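Ricin B-related lectin (Polyporus squamosus, PDB 5MUA) joins a lectin part, which binds galactose, to a papain-like cysteine protease part that binds calcium and is captured here with the covalent inhibitor E-64. Local coordinates at residues L180-D185 with G217-W222; S194-T199 with E204-D209; D210-F215 with C236-G241. All coordinates share one frame; numbering follows the deposited sequence.

Overall arrangement
All three contacts use helix 208-226, the long helix of the papain-like part, or the loop leading into it. Interaction 2 lies at its N-terminal end, where Cys208 is bonded to E-64 and two calcium ions bind; interaction 3 follows along the first turns, packed on strand 233-243, and interaction 1 lies farther down the helix. The centres of interactions 2 and 3 are about 11 Å apart, those of 1 and 3 about 13 Å, and those of 1 and 2 about 18 Å. Interactions 1 and 3 touch where Val219 CG2 lies 3.8 Å from Cys236 SG. Interactions 2 and 3 share one calcium ion, its water and the inhibitor, and all three reach the second subunit.

Interaction 1 of 3, residues L180-D185 with G217-W222; sequences LVLTRD and GAVAKW
Val219 is the first residue of the helical segment 217-222 to meet Leu182, and it does so with a single branch. Its CG1 lies 4.0 Å from Leu182 CD1, the two side chains reaching for each other tip to tip. The first torsion of Val219 (chi1 175°) sets CG1 anti to the backbone N, which carries this methyl across to segment 180-185 while CG2 is turned to Cys236 of strand 233-243. About one helical turn later comes Trp222, whose amide continues the regular helix with a bond from Trp222 N to Ala218 O. Its indole extends back past Leu182, the two side chains running in opposite directions, and Trp222 CZ3 on the six-membered ring comes within 3.9 Å of Leu182 CD2. That methyl approaches the ring at a slant. Leu182 thus splits its two methyls, CD1 to the valine and CD2 to the tryptophan. The backbones stay well apart, with Leu182 CA and Val219 CA 9.9 Å from each other, so the contact is made by the ends of apolar side chains and buries a modest 109 Å² in all. Thr183, next after Leu182, is the N-cap of helix 184-194, so Leu182 sits directly before that helix starts. Ile190 of the same helix packs on both Val219 and Trp222, and Ile187 on Leu182. From strand 233-243, Leu234 touches Val219 and Trp222, which places the contact between the long papain-like helix 208-226, the start of helix 184-194 and the neighbouring strand.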
loop_
_atom_site.group_PDB
_atom_site.type_symbol
_atom_site.label_atom_id
_atom_site.label_comp_id
_atom_site.label_asym_id
_atom_site.label_seq_id
_atom_site.Cartn_x
_atom_site.Cartn_y
_atom_site.Cartn_z
ATOM N N LEU B 180 -7.600 14.393 -6.550
ATOM C CA LEU B 180 -7.210 15.558 -5.729
ATOM C C LEU B 180 -5.698 15.627 -5.648
ATOM O O LEU B 180 -5.014 14.624 -5.394
ATOM C CB LEU B 180 -7.785 15.537 -4.332
ATOM C CG LEU B 180 -7.336 16.648 -3.356
ATOM C CD1 LEU B 180 -7.853 17.977 -3.952
ATOM C CD2 LEU B 180 -7.985 16.388 -1.991
ATOM N N VAL B 181 -5.180 16.803 -5.898
ATOM C CA VAL B 181 -3.740 17.054 -5.789
ATOM C C VAL B 181 -3.547 17.605 -4.382
ATOM O O VAL B 181 -4.080 18.657 -4.011
ATOM C CB VAL B 181 -3.250 18.081 -6.852
ATOM C CG1 VAL B 181 -1.806 18.513 -6.610
ATOM C CG2 VAL B 181 -3.417 17.555 -8.265
ATOM N N LEU B 182 -2.740 16.897 -3.578
ATOM C CA LEU B 182 -2.490 17.294 -2.213
ATOM C C LEU B 182 -1.428 18.356 -2.116
ATOM O O LEU B 182 -0.561 18.443 -2.978
ATOM C CB LEU B 182 -1.971 16.078 -1.411
ATOM C CG LEU B 182 -3.038 14.974 -1.382
ATOM C CD1 LEU B 182 -2.363 13.753 -0.786
ATOM C CD2 LEU B 182 -4.282 15.353 -0.574
ATOM N N THR B 183 -1.441 19.068 -0.997
ATOM C CA THR B 183 -0.361 19.989 -0.669
ATOM C C THR B 183 0.776 19.246 -0.001
ATOM O O THR B 183 0.633 18.119 0.515
ATOM C CB THR B 183 -0.809 21.078 0.327
ATOM O OG1 THR B 183 -1.193 20.491 1.565
ATOM C CG2 THR B 183 -2.023 21.928 -0.241
ATOM N N ARG B 184 1.923 19.934 0.015
ATOM C CA ARG B 184 3.038 19.404 0.796
ATOM C C ARG B 184 2.761 19.250 2.251
ATOM O O ARG B 184 3.170 18.275 2.908
ATOM C CB ARG B 184 4.336 20.189 0.492
ATOM C CG ARG B 184 4.879 19.770 -0.853
ATOM C CD ARG B 184 6.285 20.280 -1.091
ATOM N NE ARG B 184 6.717 20.153 -2.486
ATOM C CZ ARG B 184 7.987 20.329 -2.896
ATOM N NH1 ARG B 184 8.976 20.571 -2.013
ATOM N NH2 ARG B 184 8.277 20.265 -4.187
ATOM N N ASP B 185 2.028 20.178 2.826
ATOM C CA ASP B 185 1.686 20.040 4.212
ATOM C C ASP B 185 0.909 18.806 4.451
ATOM O O ASP B 185 1.117 18.099 5.447
ATOM C CB ASP B 185 0.906 21.268 4.688
ATOM C CG ASP B 185 1.798 22.504 4.892
ATOM O OD1 ASP B 185 3.012 22.415 5.010
ATOM O OD2 ASP B 185 1.216 23.604 4.980
ATOM N N GLY B 217 -0.266 3.259 0.277
ATOM C CA GLY B 217 -1.449 2.831 1.043
ATOM C C GLY B 217 -1.871 3.736 2.175
ATOM O O GLY B 217 -3.122 3.932 2.449
ATOM N N ALA B 218 -0.888 4.326 2.850
ATOM C CA ALA B 218 -1.185 5.322 3.898
ATOM C C ALA B 218 -2.008 6.505 3.358
ATOM O O ALA B 218 -2.907 6.979 4.014
ATOM C CB ALA B 218 0.095 5.820 4.573
ATOM N N VAL B 219 -1.663 6.951 2.152
ATOM C CA VAL B 219 -2.340 8.110 1.531
ATOM C C VAL B 219 -3.747 7.640 1.218
ATOM O O VAL B 219 -4.695 8.368 1.545
ATOM C CB VAL B 219 -1.629 8.615 0.284
ATOM C CG1 VAL B 219 -2.447 9.733 -0.358
ATOM C CG2 VAL B 219 -0.283 9.174 0.715
ATOM N N ALA B 220 -3.876 6.428 0.676
ATOM C CA ALA B 220 -5.228 5.931 0.323
ATOM C C ALA B 220 -6.130 5.850 1.598
ATOM O O ALA B 220 -7.293 6.212 1.576
ATOM C CB ALA B 220 -5.135 4.591 -0.367
ATOM N N LYS B 221 -5.605 5.325 2.705
ATOM C CA LYS B 221 -6.388 5.226 3.935
ATOM C C LYS B 221 -6.706 6.600 4.470
ATOM O O LYS B 221 -7.812 6.818 4.945
ATOM C CB LYS B 221 -5.698 4.355 5.024
ATOM C CG LYS B 221 -5.464 2.896 4.592
ATOM C CD LYS B 221 -4.795 2.074 5.700
ATOM C CE LYS B 221 -5.782 1.840 6.843
ATOM N NZ LYS B 221 -5.445 0.788 7.850
ATOM N N TRP B 222 -5.759 7.518 4.406
ATOM C CA TRP B 222 -6.054 8.903 4.827
ATOM C C TRP B 222 -7.229 9.514 4.051
ATOM O O TRP B 222 -8.108 10.180 4.646
ATOM C CB TRP B 222 -4.789 9.758 4.748
ATOM C CG TRP B 222 -4.914 11.150 5.321
ATOM C CD1 TRP B 222 -4.715 11.563 6.641
ATOM C CD2 TRP B 222 -5.194 12.321 4.567
ATOM N NE1 TRP B 222 -4.869 12.956 6.714
ATOM C CE2 TRP B 222 -5.177 13.430 5.467
ATOM C CE3 TRP B 222 -5.446 12.544 3.229
ATOM C CZ2 TRP B 222 -5.371 14.760 5.010
ATOM C CZ3 TRP B 222 -5.654 13.842 2.777
ATOM C CH2 TRP B 222 -5.621 14.924 3.671
#

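Interaction 2 of 3, residues S194-T199 with E204-D209; sequences SGLGST and EIFDCD. With CA (calcium ion), chain H; CA (calcium ion), chain I; E64 (N-[N-[1-hydroxycarboxyethyl-carbonyl]leucylamino-butyl]-guanidine), chain K.
The ring of Phe206 is met by two side chains, Leu196 and Thr199, in the loop that leads into helix 208-226, the long helix that carries the cysteine of the papain-like fold at its N-terminal end. Both cross the phenylalanine at about a right angle, yet they come at it differently. Leu196 CD2 approaches at the ring edge, in its plane, lying 3.9 Å from Phe206 CE2. Thr199 offers its methyl instead: CG2 comes in at a slant, 3.6 Å from Phe206 CD2. With CG2 anti to the backbone N (chi1 -59° for OG1), the threonine hydroxyl is turned back to its own loop, where OG1 donates to Gly195 O from above the carbonyl plane. Ser198 N donates to the same oxygen, and these bonds fold the turn that presents the two apolar groups. Phe211 meets the Phe206 ring edge-to-face.

Residues on both sides of Phe206 build the paired calcium site: Glu204 O binds one ion, Asp207 spans both, OD1 on one and OD2 on the other, and Asp209 OD2 binds both; Ser175 and Asp176 of the second subunit add ligands. The inhibitor joins the same site through E64 O4, 2.3 Å from one calcium. Cys208 N donates to E64 O1 in a bent bond, consistent with the backbone amide of a papain-like oxyanion hole, and Cys208 SG is bonded covalently to E64 C2 at 1.9 Å.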
loop_
_atom_site.group_PDB
_atom_site.type_symbol
_atom_site.label_atom_id
_atom_site.label_comp_id
_atom_site.label_asym_id
_atom_site.label_seq_id
_atom_site.Cartn_x
_atom_site.Cartn_y
_atom_site.Cartn_z
ATOM N N SER B 194 2.479 8.147 9.505
ATOM C CA SER B 194 2.667 6.741 9.059
ATOM C C SER B 194 3.655 6.007 9.964
ATOM O O SER B 194 3.574 4.777 10.060
ATOM C CB SER B 194 3.169 6.665 7.589
ATOM O OG SER B 194 4.570 7.051 7.533
ATOM N N GLY B 195 4.589 6.718 10.550
ATOM C CA GLY B 195 5.661 6.136 11.320
ATOM C C GLY B 195 6.793 5.596 10.435
ATOM O O GLY B 195 7.777 5.042 10.958
ATOM N N LEU B 196 6.693 5.724 9.110
ATOM C CA LEU B 196 7.785 5.354 8.227
ATOM C C LEU B 196 9.155 5.954 8.576
ATOM O O LEU B 196 10.191 5.284 8.475
ATOM C CB LEU B 196 7.435 5.545 6.747
ATOM C CG LEU B 196 6.340 4.622 6.266
ATOM C CD1 LEU B 196 5.834 5.057 4.879
ATOM C CD2 LEU B 196 6.787 3.157 6.203
ATOM N N GLY B 197 9.167 7.187 9.067
ATOM C CA GLY B 197 10.409 7.886 9.405
ATOM C C GLY B 197 11.205 7.286 10.551
ATOM O O GLY B 197 12.408 7.451 10.597
ATOM N N SER B 198 10.507 6.588 11.419
ATOM C CA SER B 198 11.123 5.867 12.545
ATOM C C SER B 198 11.173 4.355 12.326
ATOM O O SER B 198 11.440 3.605 13.252
ATOM C CB SER B 198 10.330 6.154 13.796
ATOM O OG SER B 198 8.983 5.873 13.530
ATOM N N THR B 199 10.894 3.889 11.120
ATOM C CA THR B 199 10.996 2.434 10.826
ATOM C C THR B 199 12.366 2.211 10.244
ATOM O O THR B 199 12.721 2.775 9.206
ATOM C CB THR B 199 9.965 2.027 9.762
ATOM O OG1 THR B 199 8.665 2.338 10.240
ATOM C CG2 THR B 199 10.073 0.540 9.377
ATOM N N GLU B 204 15.310 -6.295 1.812
ATOM C CA GLU B 204 14.146 -7.172 1.375
ATOM C C GLU B 204 12.899 -7.095 2.221
ATOM O O GLU B 204 11.780 -6.875 1.695
ATOM C CB GLU B 204 14.584 -8.612 1.168
ATOM C CG GLU B 204 15.473 -8.854 -0.075
ATOM C CD GLU B 204 16.914 -8.379 0.091
ATOM O OE1 GLU B 204 17.471 -8.522 1.207
ATOM O OE2 GLU B 204 17.463 -7.900 -0.929
ATOM N N ILE B 205 13.021 -7.267 3.535
ATOM C CA ILE B 205 11.902 -7.428 4.407
ATOM C C ILE B 205 11.172 -6.084 4.684
ATOM O O ILE B 205 9.985 -6.057 4.872
ATOM C CB ILE B 205 12.382 -8.144 5.680
ATOM C CG1 ILE B 205 11.226 -8.673 6.503
ATOM C CG2 ILE B 205 13.319 -7.258 6.544
ATOM C CD1 ILE B 205 10.268 -9.648 5.806
ATOM N N PHE B 206 11.935 -5.011 4.684
ATOM C CA PHE B 206 11.360 -3.675 4.717
ATOM C C PHE B 206 12.327 -2.651 4.138
ATOM O O PHE B 206 12.955 -1.875 4.812
ATOM C CB PHE B 206 10.876 -3.286 6.103
ATOM C CG PHE B 206 9.720 -2.346 6.028
ATOM C CD1 PHE B 206 8.421 -2.839 5.845
ATOM C CD2 PHE B 206 9.925 -0.999 6.092
ATOM C CE1 PHE B 206 7.314 -2.014 5.743
ATOM C CE2 PHE B 206 8.813 -0.146 5.948
ATOM C CZ PHE B 206 7.530 -0.643 5.788
ATOM N N ASP B 207 12.380 -2.660 2.812
ATOM C CA ASP B 207 13.280 -1.899 1.991
ATOM C C ASP B 207 12.493 -0.928 1.047
ATOM O O ASP B 207 11.306 -0.665 1.306
ATOM C CB ASP B 207 14.387 -2.731 1.389
ATOM C CG ASP B 207 13.887 -3.835 0.458
ATOM O OD1 ASP B 207 12.627 -4.036 0.403
ATOM O OD2 ASP B 207 14.744 -4.371 -0.299
ATOM N N CYS B 208 13.150 -0.331 0.045
ATOM C CA CYS B 208 12.535 0.827 -0.614
ATOM C C CYS B 208 11.161 0.444 -1.172
ATOM O O CYS B 208 10.211 1.240 -1.066
ATOM C CB CYS B 208 13.369 1.339 -1.726
ATOM S SG CYS B 208 13.850 0.212 -3.059
ATOM N N ASP B 209 11.024 -0.752 -1.733
ATOM C CA ASP B 209 9.745 -1.132 -2.233
ATOM C C ASP B 209 8.662 -1.064 -1.165
ATOM O O ASP B 209 7.521 -0.682 -1.465
ATOM C CB ASP B 209 9.756 -2.467 -2.979
ATOM C CG ASP B 209 10.180 -3.669 -2.100
ATOM O OD1 ASP B 209 9.309 -4.258 -1.424
ATOM O OD2 ASP B 209 11.412 -3.936 -2.087
HETATM CA CA CA H . 10.886 -5.537 -0.092
HETATM CA CA CA I . 13.480 -4.979 -2.343
HETATM C C1 E64 K . 16.233 0.420 -1.633
HETATM O O1 E64 K . 16.003 -0.012 -0.506
HETATM O O2 E64 K . 16.887 1.488 -1.865
HETATM C C2 E64 K . 15.623 -0.263 -2.789
HETATM C C3 E64 K . 15.787 -1.777 -2.639
HETATM O O3 E64 K . 17.185 -1.850 -2.867
HETATM C C4 E64 K . 15.056 -2.547 -3.677
HETATM O O4 E64 K . 14.008 -3.056 -3.448
HETATM N N1 E64 K . 15.546 -2.562 -4.874
HETATM C C6 E64 K . 14.965 -3.258 -6.013
HETATM C C7 E64 K . 14.253 -2.470 -7.096
HETATM C C8 E64 K . 13.208 -1.491 -6.582
HETATM C C9 E64 K . 11.963 -2.249 -6.117
HETATM C C10 E64 K . 12.884 -0.579 -7.687
HETATM C C11 E64 K . 15.751 -4.439 -6.537
HETATM O O5 E64 K . 16.633 -4.175 -7.339
HETATM N N2 E64 K . 15.507 -5.669 -6.157
HETATM C C12 E64 K . 16.093 -6.868 -6.790
HETATM C C13 E64 K . 14.988 -7.726 -7.391
HETATM C C14 E64 K . 15.442 -9.101 -7.944
HETATM C C15 E64 K . 15.074 -9.227 -9.421
HETATM N N3 E64 K . 15.134 -10.643 -9.800
HETATM C C16 E64 K . 14.742 -11.156 -10.954
HETATM N N4 E64 K . 14.385 -10.359 -11.979
HETATM N N5 E64 K . 14.652 -12.522 -11.064
HETATM O O HOH W 1 15.792 -5.795 -2.989
HETATM O O HOH W 2 8.743 -6.657 0.512
#

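Interaction 3 of 3, residues D210-F215 with C236-G241; sequences DFATVF and CGLMFG. With CA (calcium ion), chain H; E64 (N-[N-[1-hydroxycarboxyethyl-carbonyl]leucylamino-butyl]-guanidine), chain K.
Leu238 turns its CG anti to the backbone N (chi1 175°), which lifts the isobutyl group off strand 233-243 and against Ala212 and Thr213 of the helix. Phe215 CG and Cys236 SG are likewise anti to their backbone N (chi1 -176° for the phenylalanine), which brings ring and sulfur together at the other end of the contact. The two branches of Leu238 divide the helix surface between them. CD1 presses on Ala212 CB at 3.4 Å, tighter than a usual carbon contact, and the small alanine lets the backbones come closest here. CD2 lies 4.0 Å from Thr213 OG1, whose polar demand is met within the helix by a hydrogen bond to Asp209 O.

Cys236 SG sits 4.3 Å from Phe215 CD2. It lies 45° off the normal of the phenylalanine ring, a slanted sulfur-aromatic contact. The two segments belong to the core of the papain-like fold, where the long helix lies against the neighbouring beta strands. Asn251 of strand 246-255 ties the two parts together, its ND2 bonded to both Ala212 O and Gly237 O, and Phe265 stacks on the Phe215 ring.

Toward the active site the same two segments reach ligands. Phe240 offers one ring face to the leucyl methyls of the inhibitor, with E64 C9 over the ring centre and E64 C10 3.6 Å from Phe240 CG, consistent with the apolar S2 pocket of papain-like proteases. On the helix side Asp210 OD2 binds a calcium ion at 2.4 Å, while the water on that ion donates to Asp210 OD1 at 2.6 Å; Asp176 of the second subunit binds the same ion.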
loop_
_atom_site.group_PDB
_atom_site.type_symbol
_atom_site.label_atom_id
_atom_site.label_comp_id
_atom_site.label_asym_id
_atom_site.label_seq_id
_atom_site.Cartn_x
_atom_site.Cartn_y
_atom_site.Cartn_z
ATOM N N ASP B 210 8.982 -1.437 0.052
ATOM C CA ASP B 210 7.999 -1.490 1.119
ATOM C C ASP B 210 7.640 -0.068 1.592
ATOM O O ASP B 210 6.498 0.247 1.775
ATOM C CB ASP B 210 8.508 -2.353 2.257
ATOM C CG ASP B 210 8.761 -3.756 1.789
ATOM O OD1 ASP B 210 7.755 -4.432 1.481
ATOM O OD2 ASP B 210 9.948 -4.096 1.612
ATOM N N PHE B 211 8.662 0.779 1.758
ATOM C CA PHE B 211 8.412 2.168 2.112
ATOM C C PHE B 211 7.495 2.803 1.096
ATOM O O PHE B 211 6.534 3.467 1.525
ATOM C CB PHE B 211 9.699 2.967 2.203
ATOM C CG PHE B 211 10.483 2.708 3.471
ATOM C CD1 PHE B 211 10.221 3.429 4.628
ATOM C CD2 PHE B 211 11.442 1.692 3.519
ATOM C CE1 PHE B 211 10.889 3.168 5.797
ATOM C CE2 PHE B 211 12.144 1.436 4.684
ATOM C CZ PHE B 211 11.838 2.165 5.843
ATOM N N ALA B 212 7.763 2.627 -0.202
ATOM C CA ALA B 212 6.987 3.292 -1.221
ATOM C C ALA B 212 5.534 2.749 -1.335
ATOM O O ALA B 212 4.550 3.472 -1.504
ATOM C CB ALA B 212 7.715 3.296 -2.558
ATOM N N THR B 213 5.432 1.443 -1.210
ATOM C CA THR B 213 4.109 0.802 -1.298
ATOM C C THR B 213 3.289 1.109 -0.071
ATOM O O THR B 213 2.101 1.373 -0.196
ATOM C CB THR B 213 4.261 -0.727 -1.486
ATOM O OG1 THR B 213 4.859 -0.937 -2.731
ATOM C CG2 THR B 213 2.876 -1.441 -1.511
ATOM N N VAL B 214 3.870 1.018 1.124
ATOM C CA VAL B 214 3.169 1.259 2.343
ATOM C C VAL B 214 2.733 2.753 2.374
ATOM O O VAL B 214 1.605 3.025 2.773
ATOM C CB VAL B 214 3.973 0.866 3.615
ATOM C CG1 VAL B 214 3.308 1.359 4.890
ATOM C CG2 VAL B 214 4.102 -0.655 3.675
ATOM N N PHE B 215 3.627 3.666 2.001
ATOM C CA PHE B 215 3.236 5.093 1.996
ATOM C C PHE B 215 2.036 5.327 1.068
ATOM O O PHE B 215 1.076 6.042 1.482
ATOM C CB PHE B 215 4.398 6.047 1.701
ATOM C CG PHE B 215 4.003 7.492 1.804
ATOM C CD1 PHE B 215 3.466 7.957 2.987
ATOM C CD2 PHE B 215 4.124 8.341 0.715
ATOM C CE1 PHE B 215 3.047 9.285 3.107
ATOM C CE2 PHE B 215 3.680 9.648 0.809
ATOM C CZ PHE B 215 3.212 10.108 2.029
ATOM N N CYS B 236 -1.224 9.747 -5.466
ATOM C CA CYS B 236 0.017 9.384 -4.801
ATOM C C CYS B 236 0.650 8.336 -5.703
ATOM O O CYS B 236 0.237 7.206 -5.714
ATOM C CB CYS B 236 -0.225 8.798 -3.408
ATOM S SG CYS B 236 1.326 8.342 -2.583
ATOM N N GLY B 237 1.639 8.736 -6.443
ATOM C CA GLY B 237 2.332 7.824 -7.361
ATOM C C GLY B 237 3.343 6.908 -6.694
ATOM O O GLY B 237 3.953 7.265 -5.667
ATOM N N LEU B 238 3.473 5.747 -7.295
ATOM C CA LEU B 238 4.561 4.777 -7.028
ATOM C C LEU B 238 5.432 4.713 -8.277
ATOM O O LEU B 238 4.886 4.673 -9.406
ATOM C CB LEU B 238 4.005 3.401 -6.703
ATOM C CG LEU B 238 5.005 2.251 -6.506
ATOM C CD1 LEU B 238 5.918 2.573 -5.329
ATOM C CD2 LEU B 238 4.241 1.008 -6.165
ATOM N N MET B 239 6.768 4.751 -8.095
ATOM C CA MET B 239 7.683 4.574 -9.205
ATOM C C MET B 239 8.795 3.584 -8.768
ATOM O O MET B 239 9.178 3.567 -7.643
ATOM C CB MET B 239 8.352 5.924 -9.602
ATOM C CG MET B 239 7.838 6.447 -10.888
ATOM S SD MET B 239 8.623 8.047 -11.090
ATOM C CE MET B 239 7.406 8.580 -12.281
ATOM N N PHE B 240 9.192 2.715 -9.676
ATOM C CA PHE B 240 10.442 1.970 -9.603
ATOM C C PHE B 240 11.315 2.544 -10.713
ATOM O O PHE B 240 10.901 2.657 -11.898
ATOM C CB PHE B 240 10.222 0.480 -9.917
ATOM C CG PHE B 240 9.515 -0.310 -8.868
ATOM C CD1 PHE B 240 9.014 0.229 -7.685
ATOM C CD2 PHE B 240 9.433 -1.698 -9.054
ATOM C CE1 PHE B 240 8.393 -0.559 -6.746
ATOM C CE2 PHE B 240 8.816 -2.505 -8.092
ATOM C CZ PHE B 240 8.289 -1.922 -6.950
ATOM N N GLY B 241 12.529 2.906 -10.346
ATOM C CA GLY B 241 13.477 3.405 -11.324
ATOM C C GLY B 241 14.892 2.949 -11.029
ATOM O O GLY B 241 15.151 2.300 -10.012
HETATM CA CA CA H . 10.886 -5.537 -0.092
HETATM C C1 E64 K . 16.233 0.420 -1.633
HETATM O O1 E64 K . 16.003 -0.012 -0.506
HETATM O O2 E64 K . 16.887 1.488 -1.865
HETATM C C2 E64 K . 15.623 -0.263 -2.789
HETATM C C3 E64 K . 15.787 -1.777 -2.639
HETATM O O3 E64 K . 17.185 -1.850 -2.867
HETATM C C4 E64 K . 15.056 -2.547 -3.677
HETATM O O4 E64 K . 14.008 -3.056 -3.448
HETATM N N1 E64 K . 15.546 -2.562 -4.874
HETATM C C6 E64 K . 14.965 -3.258 -6.013
HETATM C C7 E64 K . 14.253 -2.470 -7.096
HETATM C C8 E64 K . 13.208 -1.491 -6.582
HETATM C C9 E64 K . 11.963 -2.249 -6.117
HETATM C C10 E64 K . 12.884 -0.579 -7.687
HETATM C C11 E64 K . 15.751 -4.439 -6.537
HETATM O O5 E64 K . 16.633 -4.175 -7.339
HETATM N N2 E64 K . 15.507 -5.669 -6.157
HETATM C C12 E64 K . 16.093 -6.868 -6.790
HETATM C C13 E64 K . 14.988 -7.726 -7.391
HETATM C C14 E64 K . 15.442 -9.101 -7.944
HETATM C C15 E64 K . 15.074 -9.227 -9.421
HETATM N N3 E64 K . 15.134 -10.643 -9.800
HETATM C C16 E64 K . 14.742 -11.156 -10.954
HETATM N N4 E64 K . 14.385 -10.359 -11.979
HETATM N N5 E64 K . 14.652 -12.522 -11.064
HETATM O O HOH W 2 8.743 -6.657 0.512
#